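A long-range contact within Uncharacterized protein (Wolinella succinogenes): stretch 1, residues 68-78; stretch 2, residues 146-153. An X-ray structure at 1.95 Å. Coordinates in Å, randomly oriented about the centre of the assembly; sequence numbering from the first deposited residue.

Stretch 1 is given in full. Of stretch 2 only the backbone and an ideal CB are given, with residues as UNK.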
# COMPACT_ATOMS: atom_id res chain seq x y z
N TRP A 68 -7.16 -19.53 10.83
CA TRP A 68 -6.27 -20.70 10.79
C TRP A 68 -4.86 -20.33 10.29
O TRP A 68 -3.87 -21.02 10.61
CB TRP A 68 -6.83 -21.80 9.88
CG TRP A 68 -6.83 -21.37 8.46
CD1 TRP A 68 -7.79 -20.61 7.85
CD2 TRP A 68 -5.80 -21.59 7.48
NE1 TRP A 68 -7.43 -20.35 6.55
CE2 TRP A 68 -6.22 -20.95 6.29
CE3 TRP A 68 -4.58 -22.26 7.48
CZ2 TRP A 68 -5.47 -20.97 5.11
CZ3 TRP A 68 -3.82 -22.27 6.32
CH2 TRP A 68 -4.28 -21.62 5.14
N PHE A 69 -4.80 -19.30 9.46
CA PHE A 69 -3.53 -18.91 8.88
C PHE A 69 -2.80 -18.04 9.90
O PHE A 69 -1.59 -18.17 10.05
CB PHE A 69 -3.72 -18.18 7.56
CG PHE A 69 -2.43 -17.69 6.93
CD1 PHE A 69 -1.60 -18.58 6.27
CD2 PHE A 69 -2.09 -16.35 6.96
CE1 PHE A 69 -0.45 -18.15 5.68
CE2 PHE A 69 -0.94 -15.90 6.36
CZ PHE A 69 -0.10 -16.80 5.71
N LYS A 70 -3.56 -17.19 10.61
CA LYS A 70 -3.06 -16.46 11.77
C LYS A 70 -2.41 -17.40 12.78
O LYS A 70 -1.32 -17.15 13.25
CB LYS A 70 -4.20 -15.68 12.46
CG LYS A 70 -3.67 -14.63 13.43
CD LYS A 70 -4.74 -13.60 13.87
CE LYS A 70 -4.03 -12.36 14.45
NZ LYS A 70 -3.25 -12.71 15.67
N ARG A 71 -3.10 -18.50 13.09
CA ARG A 71 -2.64 -19.45 14.07
C ARG A 71 -1.31 -20.06 13.63
O ARG A 71 -0.38 -20.15 14.42
CB ARG A 71 -3.68 -20.55 14.30
CG ARG A 71 -3.54 -21.23 15.68
CD ARG A 71 -4.69 -22.24 15.91
NE ARG A 71 -4.78 -23.10 14.74
CZ ARG A 71 -5.71 -24.02 14.52
NH1 ARG A 71 -6.67 -24.26 15.41
NH2 ARG A 71 -5.67 -24.71 13.39
N PHE A 72 -1.24 -20.47 12.38
CA PHE A 72 -0.00 -20.92 11.76
C PHE A 72 1.20 -19.95 11.90
O PHE A 72 2.24 -20.33 12.42
CB PHE A 72 -0.23 -21.30 10.29
CG PHE A 72 1.03 -21.68 9.58
CD1 PHE A 72 1.59 -22.95 9.78
CD2 PHE A 72 1.71 -20.77 8.79
CE1 PHE A 72 2.78 -23.32 9.15
CE2 PHE A 72 2.93 -21.14 8.16
CZ PHE A 72 3.45 -22.43 8.35
N ILE A 73 1.03 -18.70 11.51
CA ILE A 73 2.07 -17.70 11.71
C ILE A 73 2.47 -17.60 13.19
O ILE A 73 3.67 -17.57 13.51
CB ILE A 73 1.60 -16.29 11.19
CG1 ILE A 73 1.34 -16.30 9.67
CG2 ILE A 73 2.58 -15.16 11.58
CD1 ILE A 73 2.51 -16.65 8.80
N ASP A 74 1.46 -17.54 14.07
CA ASP A 74 1.66 -17.33 15.52
C ASP A 74 2.36 -18.56 16.17
O ASP A 74 3.29 -18.42 16.99
CB ASP A 74 0.31 -17.05 16.22
CG ASP A 74 -0.25 -15.61 15.95
OD1 ASP A 74 0.41 -14.77 15.27
OD2 ASP A 74 -1.39 -15.33 16.42
N GLU A 75 1.91 -19.75 15.78
CA GLU A 75 2.34 -20.98 16.44
C GLU A 75 3.59 -21.57 15.85
O GLU A 75 4.35 -22.27 16.56
CB GLU A 75 1.20 -22.01 16.53
CG GLU A 75 0.16 -21.50 17.55
CD GLU A 75 -1.04 -22.38 17.74
OE1 GLU A 75 -1.07 -23.49 17.20
OE2 GLU A 75 -1.98 -21.93 18.46
N VAL A 76 3.82 -21.30 14.55
CA VAL A 76 4.95 -21.91 13.84
C VAL A 76 6.14 -20.99 13.57
O VAL A 76 7.29 -21.43 13.79
CB VAL A 76 4.51 -22.63 12.52
CG1 VAL A 76 5.75 -23.19 11.76
CG2 VAL A 76 3.45 -23.76 12.88
N LEU A 77 5.88 -19.76 13.12
CA LEU A 77 6.94 -18.85 12.69
C LEU A 77 7.34 -17.77 13.68
O LEU A 77 8.48 -17.35 13.68
CB LEU A 77 6.59 -18.19 11.34
CG LEU A 77 6.18 -19.15 10.21
CD1 LEU A 77 5.81 -18.33 8.99
CD2 LEU A 77 7.33 -20.09 9.86
N ASP A 78 6.43 -17.33 14.56
CA ASP A 78 6.76 -16.18 15.42
C ASP A 78 7.79 -16.56 16.47
O ASP A 78 7.66 -17.61 17.08
CB ASP A 78 5.53 -15.61 16.09
CG ASP A 78 5.85 -14.34 16.90
OD1 ASP A 78 6.41 -13.36 16.33
OD2 ASP A 78 5.61 -14.38 18.13
N UNK A 146 6.42 -16.67 -1.64
CA UNK A 146 6.05 -17.82 -2.51
C UNK A 146 5.58 -19.04 -1.75
O UNK A 146 4.63 -19.70 -2.17
CB UNK A 146 7.24 -18.22 -3.38
N UNK A 147 6.26 -19.35 -0.64
CA UNK A 147 5.95 -20.49 0.18
C UNK A 147 4.56 -20.31 0.81
O UNK A 147 3.69 -21.22 0.79
CB UNK A 147 7.02 -20.68 1.25
N UNK A 148 4.30 -19.11 1.33
CA UNK A 148 3.00 -18.87 1.97
C UNK A 148 1.89 -18.79 0.95
O UNK A 148 0.77 -19.25 1.20
CB UNK A 148 3.03 -17.58 2.80
N UNK A 149 2.17 -18.21 -0.22
CA UNK A 149 1.25 -18.34 -1.35
C UNK A 149 0.89 -19.82 -1.66
O UNK A 149 -0.30 -20.18 -1.77
CB UNK A 149 1.87 -17.69 -2.59
N UNK A 150 1.90 -20.70 -1.75
CA UNK A 150 1.61 -22.12 -2.01
C UNK A 150 0.72 -22.70 -0.94
O UNK A 150 -0.24 -23.44 -1.22
CB UNK A 150 2.90 -22.93 -2.10
N UNK A 151 1.05 -22.38 0.31
CA UNK A 151 0.32 -22.90 1.43
C UNK A 151 -1.18 -22.47 1.36
O UNK A 151 -2.10 -23.29 1.52
CB UNK A 151 0.97 -22.42 2.73
N UNK A 152 -1.41 -21.19 1.07
CA UNK A 152 -2.76 -20.64 1.01
C UNK A 152 -3.48 -21.20 -0.20
O UNK A 152 -4.63 -21.60 -0.08
CB UNK A 152 -2.73 -19.11 0.96
N UNK A 153 -2.83 -21.25 -1.35
CA UNK A 153 -3.54 -21.82 -2.52
C UNK A 153 -4.06 -23.22 -2.27
O UNK A 153 -5.16 -23.55 -2.73
CB UNK A 153 -2.62 -21.85 -3.74

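Every residue of 146-153 has helical backbone angles, and its axis passes that of helix 68-77 at 12.2 Å and 141°, closer to antiparallel than parallel. At this separation the backbones do not touch, and side chains from both helices fill the space. Stretch 1 offers aromatic rings and aliphatic carbons here, so charge would find no partner.

Position 146 has nothing of stretch 1 within 5.5 Å of its ideal CB, so this contact scarcely constrains it; small or polar residues would do. It is S146, its OG hydrogen-bonded elsewhere in the structure.

At 147 the CA-to-CB bond points sideways and the ideal CB again lies beyond 5.5 Å of stretch 1. Only a long side chain could reach F72 and L77; a large aromatic suits best, methionine marginally. The residue is W147, chi1 t. Its CH2 lies 3.8 Å from F72 CZ, and L77 CD2 meets the indole edge, 4.0 Å from W147 CZ3. The F72 and W147 six-membered rings are oblique, with planes at 66° and centroids 6.0 Å apart.

At 148 the CA-to-CB bond points toward stretch 1, the ideal CB 4.4 Å from F69 CZ. The surroundings are apolar, favouring leucine, isoleucine or methionine. L148 (chi1 m, chi2 t) places CD2 among four residues: 4.0 Å from F72 CE2, at that ring's edge, 4.3 Å from F69 CE1, and 4.4 Å from both I73 CD1 and L77 CD1.

At 149 CA-to-CB points away, leaving identity open; L149 comes no closer than 8.6 Å, from its CB to F69 CZ.

Position 150 has nothing of stretch 1 within 5.5 Å of its ideal CB, and a polar residue is acceptable. E150 makes no contact.

At 151 CA-to-CB points toward stretch 1, but the ideal CB is still 5.4 Å from F69 CE1. A branched or extended aliphatic chain could bridge the gap to the F72 ring. L151 (chi1 t, chi2 p) does so: CD2 is 3.6 Å from F72 CE2 and sits over one face, 3.9 Å from the ring centroid and 23° off the normal, a CH-pi contact.

At 152 CA-to-CB points sideways, the ideal CB 5.1 Å from W68 CH2 and 5.3 Å from F69 CE1. Leucine or methionine could reach these rings. L152 (chi1 m, chi2 t) brings CD2 3.6 Å from F69 CD1 and 3.9 Å from W68 CZ2. The same methyl makes a CH-pi contact with the F69 face, 3.9 Å from its centroid and 24° off the normal.

Position 153, its ideal CB likewise beyond 5.5 Å, tolerates a long polar chain; R153 comes no nearer than 9.1 Å, from its CB to W68 CH2.

Stretch 2 146-153: SWLLELLR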
# COMPACT_ATOMS: atom_id res chain seq x y z
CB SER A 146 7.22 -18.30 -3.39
OG SER A 146 7.84 -17.18 -4.02
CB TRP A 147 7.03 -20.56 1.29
CG TRP A 147 6.80 -21.66 2.24
CD1 TRP A 147 6.50 -22.98 1.94
CD2 TRP A 147 6.81 -21.57 3.67
NE1 TRP A 147 6.30 -23.70 3.12
CE2 TRP A 147 6.49 -22.85 4.18
CE3 TRP A 147 7.08 -20.52 4.56
CZ2 TRP A 147 6.47 -23.12 5.55
CZ3 TRP A 147 7.02 -20.77 5.93
CH2 TRP A 147 6.71 -22.07 6.40
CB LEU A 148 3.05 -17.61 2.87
CG LEU A 148 4.06 -17.64 4.02
CD1 LEU A 148 4.17 -16.24 4.65
CD2 LEU A 148 3.73 -18.69 5.10
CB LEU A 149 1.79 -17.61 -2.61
CG LEU A 149 0.91 -17.70 -3.86
CD1 LEU A 149 -0.46 -17.09 -3.70
CD2 LEU A 149 1.64 -17.02 -5.03
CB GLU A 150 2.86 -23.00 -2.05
CG GLU A 150 3.81 -22.68 -3.11
CD GLU A 150 4.73 -23.88 -3.41
OE1 GLU A 150 5.19 -24.56 -2.46
OE2 GLU A 150 5.00 -24.14 -4.60
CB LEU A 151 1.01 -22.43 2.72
CG LEU A 151 0.34 -22.74 4.06
CD1 LEU A 151 0.03 -24.25 4.10
CD2 LEU A 151 1.32 -22.39 5.17
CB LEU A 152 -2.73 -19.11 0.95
CG LEU A 152 -2.27 -18.42 2.25
CD1 LEU A 152 -1.66 -17.08 1.95
CD2 LEU A 152 -3.47 -18.26 3.21
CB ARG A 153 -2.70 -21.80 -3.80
CG ARG A 153 -2.53 -20.40 -4.39
CD ARG A 153 -1.45 -20.42 -5.46
NE ARG A 153 -1.94 -21.09 -6.66
CZ ARG A 153 -1.21 -21.39 -7.74
NH1 ARG A 153 0.11 -21.13 -7.82
NH2 ARG A 153 -1.82 -22.01 -8.74
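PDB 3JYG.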